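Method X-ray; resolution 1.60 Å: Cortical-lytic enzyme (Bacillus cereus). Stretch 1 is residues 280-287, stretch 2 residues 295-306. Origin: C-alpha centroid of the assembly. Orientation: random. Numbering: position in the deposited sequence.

Stretch 1, residues 280-287: VIMTYDWG
Stretch 2 (295-306) AISPIGPVKEVL

How do the two backbones run against each other? Stretch 1 leaves a strand at Ile 281 and continues as loop, while stretch 2 enters as loop and turns into a helix at Ile 299, with Pro 298 in the N-cap position. The register is antiparallel in sequence order: CA of Gly 287 lies 4.2 Å from CA of Ile 296, CA of Tyr 284 lies 4.6 Å from CA of Ser 297, and CA of Thr 283 lies 5.9 Å from CA of Val 302. The helix repeats i to i+4 bonds, beginning with Val 302 N to Pro 298 O at 3.2 Å. Stretch 1 bends more tightly, Thr 283 N bonding to Ile 281 O at 2.8 Å, and Asp 285 has positive phi (70/39).

What bonds the loops together? Two backbone hydrogen bonds do so. Trp 286 N donates to Ile 296 O at 2.9 Å, and Gly 287 N donates to Ala 295 O at 3.1 Å, with N-H...O angles of 145° and 140°. Gly 287 (-77/126) suits this close approach because it lacks a side chain; an ideal CB would sit 2.9 Å from Ala 295 O, a clash. Gly 287 O packs 3.5 Å from Ile 296 CG1 and finds no polar partner in the model.

Why does Trp 286 dominate the side-chain contact? Its CA-to-CB bond points toward stretch 2, and chi1 of -83° (m) with chi2 of -96° lays the indole along the start of the helix. Pro 298 CG and Pro 301 CG lie over one ring face, giving the flat aromatic surface compact apolar partners; CZ2 of Trp 286 reaches CB of Pro 301 at 3.5 Å, and CB of Trp 286 meets CD of Pro 298 at 3.7 Å. The proline rings differ in pucker, C-gamma endo at Pro 298 and exo at Pro 301. Val 302 CG2 approaches Trp 286 CZ3 obliquely at 3.7 Å, while Val 305 CG2 lies at the ring edge, 4.2 Å from CZ2 of Trp 286.

How do the smaller side chains fill the rest? Val 302 and Val 305 are both t (169° and 172°). CG2 of Val 305 is the branch nearer the indole, and CG1 the one nearer Thr 283 CG2 (3.5 Å) and Ile 281 CG2 (3.8 Å). Ile 281 is m, t; Thr 283, p at 35°, offers its methyl to the helix while OG1 is hydrogen-bonded elsewhere in the structure.

What closes the contact around Tyr 284? The backbone sets CB of Tyr 284 sideways to stretch 2; chi1 of 46° (p) and chi2 of 74° then carry the ring away. Tyr 284 CB lies 4.2 Å from both Ile 296 CG2 and Ser 297 CB. The CA-to-CB bond of Ile 296 (m, p) points away, yet its CG2 also lies 4.0 Å from Asp 285 OD1. Ser 297 is p (55°), and its CB packs 3.6 Å from Thr 283 O.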

ATOM      1  N   VAL A 280      10.425   4.922   1.481  1.00 16.78           N
ATOM      2  CA  VAL A 280       9.354   3.927   1.406  1.00 16.22           C
ATOM      3  C   VAL A 280       9.762   2.741   2.278  1.00 18.34           C
ATOM      4  O   VAL A 280      10.729   2.046   1.971  1.00 17.92           O
ATOM      5  CB  VAL A 280       9.082   3.469  -0.045  1.00 15.82           C
ATOM      6  CG1 VAL A 280       8.084   2.331  -0.065  1.00 17.39           C
ATOM      7  CG2 VAL A 280       8.557   4.621  -0.881  1.00 22.26           C
ATOM      8  N   ILE A 281       9.041   2.541   3.383  1.00 17.84           N
ATOM      9  CA  ILE A 281       9.357   1.459   4.307  1.00 16.01           C
ATOM     10  C   ILE A 281       8.474   0.274   3.984  1.00 17.81           C
ATOM     11  O   ILE A 281       7.256   0.412   3.898  1.00 18.02           O
ATOM     12  CB  ILE A 281       9.180   1.868   5.785  1.00 16.41           C
ATOM     13  CG1 ILE A 281       9.917   3.187   6.066  1.00 20.14           C
ATOM     14  CG2 ILE A 281       9.658   0.741   6.710  1.00 20.14           C
ATOM     15  CD1 ILE A 281       9.893   3.637   7.511  1.00 20.32           C
ATOM     16  N   MET A 282       9.090  -0.881   3.790  1.00 16.63           N
ATOM     17  CA  MET A 282       8.365  -2.076   3.370  1.00 14.80           C
ATOM     18  C   MET A 282       7.654  -2.742   4.549  1.00 18.40           C
ATOM     19  O   MET A 282       7.994  -3.856   4.969  1.00 17.63           O
ATOM     20  CB  MET A 282       9.317  -3.049   2.686  1.00 18.15           C
ATOM     21  CG  MET A 282       9.830  -2.504   1.372  1.00 18.51           C
ATOM     22  SD  MET A 282      10.840  -3.664   0.444  1.00 22.21           S
ATOM     23  CE  MET A 282      12.187  -3.892   1.606  1.00 19.71           C
ATOM     24  N   THR A 283       6.632  -2.052   5.048  1.00 17.81           N
ATOM     25  CA  THR A 283       5.827  -2.521   6.173  1.00 17.58           C
ATOM     26  C   THR A 283       4.778  -3.560   5.730  1.00 17.54           C
ATOM     27  O   THR A 283       3.564  -3.350   5.836  1.00 16.69           O
ATOM     28  CB  THR A 283       5.161  -1.317   6.885  1.00 15.71           C
ATOM     29  OG1 THR A 283       4.814  -0.315   5.913  1.00 17.21           O
ATOM     30  CG2 THR A 283       6.114  -0.691   7.891  1.00 17.57           C
ATOM     31  N   TYR A 284       5.270  -4.679   5.206  1.00 16.32           N
ATOM     32  CA  TYR A 284       4.421  -5.790   4.815  1.00 14.66           C
ATOM     33  C   TYR A 284       5.263  -7.065   4.792  1.00 18.54           C
ATOM     34  O   TYR A 284       6.461  -7.007   5.049  1.00 20.81           O
ATOM     35  CB  TYR A 284       3.744  -5.498   3.478  1.00 14.16           C
ATOM     36  CG  TYR A 284       4.635  -4.956   2.396  1.00 17.90           C
ATOM     37  CD1 TYR A 284       5.529  -5.791   1.754  1.00 20.49           C
ATOM     38  CD2 TYR A 284       4.592  -3.622   2.015  1.00 18.65           C
ATOM     39  CE1 TYR A 284       6.355  -5.330   0.756  1.00 29.65           C
ATOM     40  CE2 TYR A 284       5.424  -3.149   0.999  1.00 23.09           C
ATOM     41  CZ  TYR A 284       6.300  -4.014   0.382  1.00 25.52           C
ATOM     42  OH  TYR A 284       7.132  -3.584  -0.619  1.00 30.34           O
ATOM     43  N   ASP A 285       4.621  -8.207   4.525  1.00 17.69           N
ATOM     44  CA  ASP A 285       5.239  -9.552   4.470  1.00 14.72           C
ATOM     45  C   ASP A 285       5.693 -10.113   5.829  1.00 21.42           C
ATOM     46  O   ASP A 285       6.732 -10.772   5.921  1.00 25.12           O
ATOM     47  CB  ASP A 285       6.421  -9.578   3.499  1.00 19.60           C
ATOM     48  CG  ASP A 285       5.983  -9.472   2.063  1.00 27.14           C
ATOM     49  OD1 ASP A 285       4.790  -9.736   1.780  1.00 25.37           O
ATOM     50  OD2 ASP A 285       6.835  -9.136   1.213  1.00 26.35           O
ATOM     51  N   TRP A 286       4.915  -9.882   6.879  1.00 19.90           N
ATOM     52  CA  TRP A 286       5.010 -10.718   8.075  1.00 20.84           C
ATOM     53  C   TRP A 286       4.517 -12.107   7.682  1.00 26.63           C
ATOM     54  O   TRP A 286       5.266 -13.080   7.739  1.00 25.37           O
ATOM     55  CB  TRP A 286       4.200 -10.140   9.234  1.00 22.53           C
ATOM     56  CG  TRP A 286       4.926  -9.063   9.999  1.00 20.00           C
ATOM     57  CD1 TRP A 286       5.641  -9.222  11.154  1.00 21.98           C
ATOM     58  CD2 TRP A 286       5.019  -7.669   9.659  1.00 21.23           C
ATOM     59  NE1 TRP A 286       6.168  -8.022  11.552  1.00 27.07           N
ATOM     60  CE2 TRP A 286       5.803  -7.052  10.658  1.00 21.68           C
ATOM     61  CE3 TRP A 286       4.511  -6.886   8.618  1.00 18.84           C
ATOM     62  CZ2 TRP A 286       6.102  -5.683  10.639  1.00 24.64           C
ATOM     63  CZ3 TRP A 286       4.797  -5.517   8.605  1.00 18.65           C
ATOM     64  CH2 TRP A 286       5.586  -4.935   9.608  1.00 22.83           C
ATOM     65  N   GLY A 287       3.259 -12.191   7.250  1.00 20.32           N
ATOM     66  CA  GLY A 287       2.802 -13.335   6.472  1.00 17.66           C
ATOM     67  C   GLY A 287       3.306 -13.171   5.047  1.00 21.13           C
ATOM     68  O   GLY A 287       3.090 -12.124   4.425  1.00 19.62           O
ATOM     69  N   ALA A 295      -1.644 -12.842   8.871  1.00 13.72           N
ATOM     70  CA  ALA A 295      -1.834 -11.525   8.261  1.00 13.68           C
ATOM     71  C   ALA A 295      -0.536 -11.031   7.597  1.00 14.15           C
ATOM     72  O   ALA A 295       0.544 -11.148   8.180  1.00 15.79           O
ATOM     73  CB  ALA A 295      -2.295 -10.537   9.272  1.00 14.01           C
ATOM     74  N   ILE A 296      -0.667 -10.428   6.422  1.00 13.64           N
ATOM     75  CA  ILE A 296       0.496  -9.953   5.667  1.00 13.13           C
ATOM     76  C   ILE A 296       1.113  -8.708   6.326  1.00 13.42           C
ATOM     77  O   ILE A 296       2.339  -8.576   6.376  1.00 16.35           O
ATOM     78  CB  ILE A 296       0.130  -9.648   4.175  1.00 12.81           C
ATOM     79  CG1 ILE A 296      -0.081 -10.937   3.360  1.00 19.83           C
ATOM     80  CG2 ILE A 296       1.246  -8.895   3.463  1.00 13.38           C
ATOM     81  CD1 ILE A 296      -1.254 -11.709   3.712  1.00 23.33           C
ATOM     82  N   SER A 297       0.280  -7.794   6.809  1.00 12.99           N
ATOM     83  CA  SER A 297       0.763  -6.556   7.421  1.00 12.62           C
ATOM     84  C   SER A 297      -0.027  -6.208   8.692  1.00 13.49           C
ATOM     85  O   SER A 297      -0.791  -5.224   8.735  1.00 15.03           O
ATOM     86  CB  SER A 297       0.700  -5.421   6.395  1.00 14.22           C
ATOM     87  OG  SER A 297      -0.602  -5.276   5.853  1.00 13.67           O
ATOM     88  N   PRO A 298       0.120  -7.031   9.749  1.00 14.06           N
ATOM     89  CA  PRO A 298      -0.627  -6.838  10.999  1.00 13.74           C
ATOM     90  C   PRO A 298      -0.366  -5.442  11.572  1.00 14.44           C
ATOM     91  O   PRO A 298       0.776  -4.998  11.544  1.00 16.54           O
ATOM     92  CB  PRO A 298      -0.077  -7.939  11.907  1.00 14.97           C
ATOM     93  CG  PRO A 298       1.271  -8.239  11.347  1.00 15.58           C
ATOM     94  CD  PRO A 298       1.119  -8.106   9.867  1.00 17.91           C
ATOM     95  N   ILE A 299      -1.401  -4.763  12.053  1.00 15.74           N
ATOM     96  CA  ILE A 299      -1.297  -3.334  12.316  1.00 15.05           C
ATOM     97  C   ILE A 299      -0.433  -3.010  13.540  1.00 18.91           C
ATOM     98  O   ILE A 299       0.181  -1.960  13.591  1.00 20.95           O
ATOM     99  CB  ILE A 299      -2.714  -2.730  12.461  1.00 15.98           C
ATOM    100  CG1 ILE A 299      -2.654  -1.212  12.280  1.00 16.79           C
ATOM    101  CG2 ILE A 299      -3.340  -3.146  13.766  1.00 16.89           C
ATOM    102  CD1 ILE A 299      -4.009  -0.586  11.996  1.00 16.69           C
ATOM    103  N   GLY A 300      -0.369  -3.904  14.518  1.00 16.18           N
ATOM    104  CA  GLY A 300       0.484  -3.688  15.679  1.00 17.81           C
ATOM    105  C   GLY A 300       1.949  -3.561  15.295  1.00 24.11           C
ATOM    106  O   GLY A 300       2.606  -2.556  15.600  1.00 20.16           O
ATOM    107  N   PRO A 301       2.487  -4.588  14.620  1.00 21.59           N
ATOM    108  CA  PRO A 301       3.879  -4.485  14.171  1.00 18.83           C
ATOM    109  C   PRO A 301       4.110  -3.327  13.208  1.00 19.87           C
ATOM    110  O   PRO A 301       5.172  -2.702  13.261  1.00 21.70           O
ATOM    111  CB  PRO A 301       4.124  -5.831  13.503  1.00 18.04           C
ATOM    112  CG  PRO A 301       3.224  -6.756  14.226  1.00 20.36           C
ATOM    113  CD  PRO A 301       1.978  -5.966  14.495  1.00 21.48           C
ATOM    114  N   VAL A 302       3.144  -3.003  12.359  1.00 18.46           N
ATOM    115  CA  VAL A 302       3.330  -1.878  11.455  1.00 16.19           C
ATOM    116  C   VAL A 302       3.478  -0.577  12.261  1.00 22.16           C
ATOM    117  O   VAL A 302       4.375   0.221  11.996  1.00 19.56           O
ATOM    118  CB  VAL A 302       2.177  -1.772  10.439  1.00 18.82           C
ATOM    119  CG1 VAL A 302       2.230  -0.453   9.680  1.00 18.35           C
ATOM    120  CG2 VAL A 302       2.219  -2.949   9.471  1.00 17.09           C
ATOM    121  N   LYS A 303       2.630  -0.398  13.266  1.00 18.62           N
ATOM    122  CA  LYS A 303       2.717   0.771  14.149  1.00 17.81           C
ATOM    123  C   LYS A 303       4.095   0.825  14.825  1.00 20.39           C
ATOM    124  O   LYS A 303       4.693   1.898  14.924  1.00 22.51           O
ATOM    125  CB  LYS A 303       1.594   0.758  15.200  1.00 19.43           C
ATOM    126  CG  LYS A 303       1.691   1.879  16.224  1.00 21.09           C
ATOM    127  CD  LYS A 303       0.458   1.953  17.098  1.00 19.29           C
ATOM    128  CE  LYS A 303       0.599   3.079  18.120  1.00 25.58           C
ATOM    129  NZ  LYS A 303      -0.637   3.178  18.935  1.00 28.82           N
ATOM    130  N   GLU A 304       4.610  -0.326  15.270  1.00 18.24           N
ATOM    131  CA  GLU A 304       5.943  -0.371  15.909  1.00 19.44           C
ATOM    132  C   GLU A 304       7.027   0.142  14.973  1.00 24.65           C
ATOM    133  O   GLU A 304       7.947   0.871  15.390  1.00 23.39           O
ATOM    134  CB  GLU A 304       6.283  -1.784  16.357  1.00 27.92           C
ATOM    135  CG  GLU A 304       5.449  -2.305  17.519  1.00 43.72           C
ATOM    136  CD  GLU A 304       5.910  -3.676  17.995  1.00 70.51           C
ATOM    137  OE1 GLU A 304       7.115  -3.983  17.868  1.00 73.88           O
ATOM    138  OE2 GLU A 304       5.065  -4.450  18.489  1.00 86.80           O
ATOM    139  N   VAL A 305       6.943  -0.262  13.711  1.00 20.51           N
ATOM    140  CA  VAL A 305       7.906   0.186  12.707  1.00 20.02           C
ATOM    141  C   VAL A 305       7.774   1.688  12.458  1.00 20.04           C
ATOM    142  O   VAL A 305       8.780   2.392  12.381  1.00 20.99           O
ATOM    143  CB  VAL A 305       7.753  -0.586  11.355  1.00 18.62           C
ATOM    144  CG1 VAL A 305       8.638   0.036  10.277  1.00 18.82           C
ATOM    145  CG2 VAL A 305       8.111  -2.048  11.521  1.00 22.10           C
ATOM    146  N   LEU A 306       6.551   2.193  12.324  1.00 21.96           N
ATOM    147  CA  LEU A 306       6.378   3.629  12.128  1.00 20.76           C
ATOM    148  C   LEU A 306       6.905   4.426  13.324  1.00 21.61           C
ATOM    149  O   LEU A 306       7.508   5.488  13.134  1.00 22.16           O
ATOM    150  CB  LEU A 306       4.917   3.990  11.880  1.00 19.95           C
ATOM    151  CG  LEU A 306       4.351   3.390  10.593  1.00 17.64           C
ATOM    152  CD1 LEU A 306       2.878   3.790  10.473  1.00 21.03           C
ATOM    153  CD2 LEU A 306       5.115   3.806   9.349  1.00 20.42           C
TER